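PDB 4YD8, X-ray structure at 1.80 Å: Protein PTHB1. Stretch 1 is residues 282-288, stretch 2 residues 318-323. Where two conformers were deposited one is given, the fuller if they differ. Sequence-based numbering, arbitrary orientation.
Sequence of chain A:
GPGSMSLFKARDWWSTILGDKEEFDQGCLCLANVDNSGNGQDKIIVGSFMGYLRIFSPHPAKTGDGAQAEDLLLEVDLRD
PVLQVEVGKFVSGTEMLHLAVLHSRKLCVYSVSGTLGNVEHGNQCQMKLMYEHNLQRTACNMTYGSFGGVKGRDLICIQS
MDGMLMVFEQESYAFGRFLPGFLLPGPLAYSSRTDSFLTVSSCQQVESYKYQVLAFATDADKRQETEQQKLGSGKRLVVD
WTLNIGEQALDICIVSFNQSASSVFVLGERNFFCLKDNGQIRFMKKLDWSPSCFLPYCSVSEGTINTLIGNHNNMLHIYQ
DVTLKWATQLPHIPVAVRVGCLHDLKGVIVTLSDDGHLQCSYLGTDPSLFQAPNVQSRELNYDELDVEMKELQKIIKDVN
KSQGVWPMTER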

ATOM      1  N   ARG A 282       8.650   7.266 -18.965  1.00 23.24           N
ATOM      2  CA  ARG A 282       9.985   7.746 -18.632  0.60 23.67           C
ATOM      3  C   ARG A 282      10.992   6.605 -18.842  1.00 25.55           C
ATOM      4  O   ARG A 282      12.026   6.788 -19.482  1.00 25.15           O
ATOM      5  CB  ARG A 282      10.036   8.274 -17.189  0.60 23.41           C
ATOM      6  CG  ARG A 282      11.335   9.012 -16.834  0.60 33.85           C
ATOM      7  CD  ARG A 282      11.371   9.444 -15.360  0.60 42.47           C
ATOM      8  NE  ARG A 282      10.665  10.700 -15.096  0.60 46.39           N
ATOM      9  CZ  ARG A 282       9.570  10.801 -14.348  0.60 41.81           C
ATOM     10  NH1 ARG A 282       9.045   9.721 -13.796  0.60 39.95           N
ATOM     11  NH2 ARG A 282       8.998  11.978 -14.151  0.60 45.98           N
ATOM     12  N   PHE A 283      10.682   5.433 -18.298  1.00 24.20           N
ATOM     13  CA  PHE A 283      11.433   4.229 -18.665  1.00 23.08           C
ATOM     14  C   PHE A 283      10.569   2.990 -18.457  1.00 28.00           C
ATOM     15  O   PHE A 283       9.531   3.036 -17.779  1.00 26.37           O
ATOM     16  CB  PHE A 283      12.776   4.112 -17.895  1.00 23.34           C
ATOM     17  CG  PHE A 283      12.639   3.880 -16.406  1.00 25.52           C
ATOM     18  CD1 PHE A 283      12.211   2.658 -15.906  1.00 24.46           C
ATOM     19  CD2 PHE A 283      13.008   4.873 -15.505  1.00 26.60           C
ATOM     20  CE1 PHE A 283      12.104   2.444 -14.535  1.00 25.91           C
ATOM     21  CE2 PHE A 283      12.898   4.663 -14.136  1.00 26.78           C
ATOM     22  CZ  PHE A 283      12.449   3.449 -13.658  1.00 23.56           C
HETATM   23  N   MSE A 284      10.979   1.883 -19.057  1.00 23.35           N
HETATM   24  CA  MSE A 284      10.291   0.623 -18.837  0.73 22.50           C
HETATM   25  C   MSE A 284      11.288  -0.516 -18.939  1.00 22.99           C
HETATM   26  O   MSE A 284      12.355  -0.375 -19.543  1.00 23.74           O
HETATM   27  CB  MSE A 284       9.143   0.441 -19.844  0.73 25.92           C
HETATM   28  CG  MSE A 284       9.617   0.122 -21.230  0.73 23.73           C
HETATM   29 SE   MSE A 284       8.121  -0.120 -22.492  0.73 32.20          SE
HETATM   30  CE  MSE A 284       7.502  -1.815 -21.815  0.73 24.25           C
ATOM     31  N   LYS A 285      10.947  -1.632 -18.316  1.00 23.63           N
ATOM     32  CA  LYS A 285      11.825  -2.769 -18.204  1.00 26.49           C
ATOM     33  C   LYS A 285      11.028  -4.063 -18.329  1.00 24.61           C
ATOM     34  O   LYS A 285      10.073  -4.266 -17.577  1.00 24.66           O
ATOM     35  CB  LYS A 285      12.540  -2.716 -16.849  1.00 28.43           C
ATOM     36  CG  LYS A 285      13.075  -4.043 -16.349  1.00 39.62           C
ATOM     37  CD  LYS A 285      14.288  -4.468 -17.128  1.00 49.42           C
ATOM     38  CE  LYS A 285      15.130  -5.445 -16.312  1.00 54.54           C
ATOM     39  NZ  LYS A 285      16.344  -5.824 -17.069  1.00 57.04           N
ATOM     40  N   LYS A 286      11.419  -4.932 -19.263  1.00 25.35           N
ATOM     41  CA  LYS A 286      10.830  -6.259 -19.350  0.54 26.20           C
ATOM     42  C   LYS A 286      11.295  -7.102 -18.173  1.00 30.12           C
ATOM     43  O   LYS A 286      12.479  -7.177 -17.884  1.00 27.46           O
ATOM     44  CB  LYS A 286      11.201  -6.939 -20.668  0.54 26.41           C
ATOM     45  CG  LYS A 286      10.798  -8.406 -20.742  0.54 31.81           C
ATOM     46  CD  LYS A 286      11.006  -8.981 -22.135  0.54 33.26           C
ATOM     47  CE  LYS A 286      10.478 -10.409 -22.228  0.54 38.24           C
ATOM     48  NZ  LYS A 286       9.058 -10.490 -21.775  0.54 40.39           N
ATOM     49  N   LEU A 287      10.354  -7.733 -17.488  1.00 24.58           N
ATOM     50  CA  LEU A 287      10.703  -8.563 -16.348  1.00 33.22           C
ATOM     51  C   LEU A 287      10.979  -9.998 -16.802  1.00 34.58           C
ATOM     52  O   LEU A 287      10.273 -10.526 -17.642  1.00 36.98           O
ATOM     53  CB  LEU A 287       9.583  -8.512 -15.315  1.00 33.44           C
ATOM     54  CG  LEU A 287       9.412  -7.117 -14.698  1.00 37.79           C
ATOM     55  CD1 LEU A 287       8.170  -7.081 -13.848  1.00 41.88           C
ATOM     56  CD2 LEU A 287      10.625  -6.729 -13.877  1.00 36.49           C
ATOM     57  N   ASP A 288      12.017 -10.615 -16.246  1.00 39.37           N
ATOM     58  CA  ASP A 288      12.411 -11.963 -16.643  1.00 50.08           C
ATOM     59  C   ASP A 288      11.701 -13.047 -15.830  1.00 49.26           C
ATOM     60  O   ASP A 288      11.928 -14.239 -16.039  1.00 46.40           O
ATOM     61  CB  ASP A 288      13.927 -12.121 -16.514  1.00 59.04           C
ATOM     62  CG  ASP A 288      14.683 -11.325 -17.560  1.00 68.11           C
ATOM     63  OD1 ASP A 288      14.165 -11.184 -18.691  1.00 70.50           O
ATOM     64  OD2 ASP A 288      15.791 -10.836 -17.250  1.00 72.10           O
TER
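Stretch 2, residues 318-323: IYQDVT

Stretch 1 runs as an extended strand through Phe283, Met284, Lys285 and Lys286, then continues as loop through Leu287 and Asp288. The chain turns a corner at Arg282. Stretch 2 enters on a strand already under way before Ile318 and leaves it after Gln320, reversing in a type II' beta turn from Gln320 to Thr323. On its way into the turn stretch 2 approaches stretch 1 obliquely, running partly against its direction. Asp321 takes the first central position of that turn, with phi/psi of 57/-113°, and Val322 follows at -108/9°. Two backbone hydrogen bonds close the turn: Gln320 N to Thr323 O and Thr323 N to Gln320 O, both 2.9 Å.

No hydrogen bond links the two stretches directly, so they do not pair as neighbouring strands here. The contact is made by side chains meeting side chains and backbone atoms of the other stretch. The nearest backbone approach by CA atoms is Lys285 CA to Val322 CA, 5.8 Å. Together the two stretches bury 310 Å².

Phe283 and Lys285 both point toward stretch 2, while Met284, a selenomethionine between them, points away. This is the alternation expected of an extended strand. Val322 points toward stretch 1 and packs against both residues. Its CG1 lies 3.4 Å from Phe283 CD1, a close apolar contact, and 3.8 Å from Lys285 CB. The Phe283 ring also reaches Asp321: Phe283 CZ is 3.8 Å from Asp321 CA, and Asp321 CB sits over one face of the ring.

Lys285 CE lies 3.5 Å from Val322 O and 4.2 Å from Tyr319 CE2. Leu287 points sideways, but its end comes nearer, placing Leu287 CD2 4.4 Å from Tyr319 OH. A water bridges the stretches. It accepts from Asp288 N at 3.2 Å and lies 3.2 Å from Tyr319 OH; its bond to Asp288 OD2, at 3.4 Å, is weak.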

ATOM      1  N   ILE A 318      15.812  -5.907  -6.073  1.00 23.06           N
ATOM      2  CA  ILE A 318      15.873  -4.454  -6.025  1.00 23.27           C
ATOM      3  C   ILE A 318      16.498  -3.926  -7.293  1.00 22.77           C
ATOM      4  O   ILE A 318      17.601  -4.312  -7.636  1.00 23.93           O
ATOM      5  CB  ILE A 318      16.696  -3.934  -4.840  1.00 29.45           C
ATOM      6  CG1 ILE A 318      15.946  -4.148  -3.538  1.00 27.80           C
ATOM      7  CG2 ILE A 318      16.964  -2.444  -5.008  1.00 31.00           C
ATOM      8  CD1 ILE A 318      16.774  -3.731  -2.302  1.00 28.66           C
ATOM      9  N   TYR A 319      15.761  -3.064  -7.985  1.00 22.17           N
ATOM     10  CA  TYR A 319      16.240  -2.365  -9.173  1.00 23.38           C
ATOM     11  C   TYR A 319      16.522  -0.904  -8.866  1.00 25.51           C
ATOM     12  O   TYR A 319      15.750  -0.256  -8.174  1.00 25.94           O
ATOM     13  CB  TYR A 319      15.186  -2.454 -10.299  1.00 22.08           C
ATOM     14  CG  TYR A 319      14.954  -3.867 -10.732  1.00 26.02           C
ATOM     15  CD1 TYR A 319      14.000  -4.662 -10.102  1.00 22.96           C
ATOM     16  CD2 TYR A 319      15.705  -4.424 -11.757  1.00 30.45           C
ATOM     17  CE1 TYR A 319      13.797  -5.974 -10.497  1.00 25.39           C
ATOM     18  CE2 TYR A 319      15.509  -5.730 -12.155  1.00 34.15           C
ATOM     19  CZ  TYR A 319      14.552  -6.497 -11.525  1.00 36.32           C
ATOM     20  OH  TYR A 319      14.360  -7.798 -11.920  1.00 44.47           O
ATOM     21  N   GLN A 320      17.642  -0.400  -9.370  1.00 24.96           N
ATOM     22  CA  GLN A 320      17.837   1.033  -9.484  1.00 26.05           C
ATOM     23  C   GLN A 320      17.526   1.391 -10.926  1.00 26.97           C
ATOM     24  O   GLN A 320      18.255   0.984 -11.832  1.00 27.14           O
ATOM     25  CB  GLN A 320      19.265   1.448  -9.115  1.00 26.77           C
ATOM     26  CG  GLN A 320      19.459   2.966  -9.137  1.00 30.72           C
ATOM     27  CD  GLN A 320      20.841   3.391  -8.647  1.00 43.11           C
ATOM     28  OE1 GLN A 320      21.766   2.587  -8.597  1.00 46.19           O
ATOM     29  NE2 GLN A 320      20.975   4.653  -8.275  1.00 45.92           N
ATOM     30  N   ASP A 321      16.443   2.138 -11.125  1.00 23.46           N
ATOM     31  CA  ASP A 321      15.857   2.366 -12.449  1.00 25.63           C
ATOM     32  C   ASP A 321      15.539   0.992 -13.046  1.00 22.97           C
ATOM     33  O   ASP A 321      14.686   0.298 -12.500  1.00 22.77           O
ATOM     34  CB  ASP A 321      16.789   3.220 -13.329  1.00 25.15           C
ATOM     35  CG  ASP A 321      16.971   4.630 -12.774  1.00 32.82           C
ATOM     36  OD1 ASP A 321      16.077   5.088 -12.019  1.00 31.11           O
ATOM     37  OD2 ASP A 321      18.000   5.278 -13.087  1.00 32.00           O
ATOM     38  N   VAL A 322      16.220   0.564 -14.110  1.00 23.73           N
ATOM     39  CA  VAL A 322      15.953  -0.774 -14.649  1.00 26.00           C
ATOM     40  C   VAL A 322      17.085  -1.765 -14.360  1.00 26.17           C
ATOM     41  O   VAL A 322      17.090  -2.886 -14.869  1.00 27.45           O
ATOM     42  CB  VAL A 322      15.693  -0.740 -16.199  1.00 24.07           C
ATOM     43  CG1 VAL A 322      14.680   0.350 -16.551  1.00 25.73           C
ATOM     44  CG2 VAL A 322      16.994  -0.524 -16.977  1.00 25.35           C
ATOM     45  N   THR A 323      18.039  -1.366 -13.528  1.00 25.07           N
ATOM     46  CA  THR A 323      19.231  -2.181 -13.330  1.00 26.18           C
ATOM     47  C   THR A 323      19.121  -2.995 -12.037  1.00 36.86           C
ATOM     48  O   THR A 323      18.941  -2.435 -10.970  1.00 25.96           O
ATOM     49  CB  THR A 323      20.491  -1.309 -13.289  1.00 27.40           C
ATOM     50  OG1 THR A 323      20.632  -0.620 -14.542  1.00 27.97           O
ATOM     51  CG2 THR A 323      21.750  -2.169 -13.042  1.00 30.00           C
TER
HETATM   52  O   HOH W   1      14.284  -8.829 -14.968  1.00 54.88           O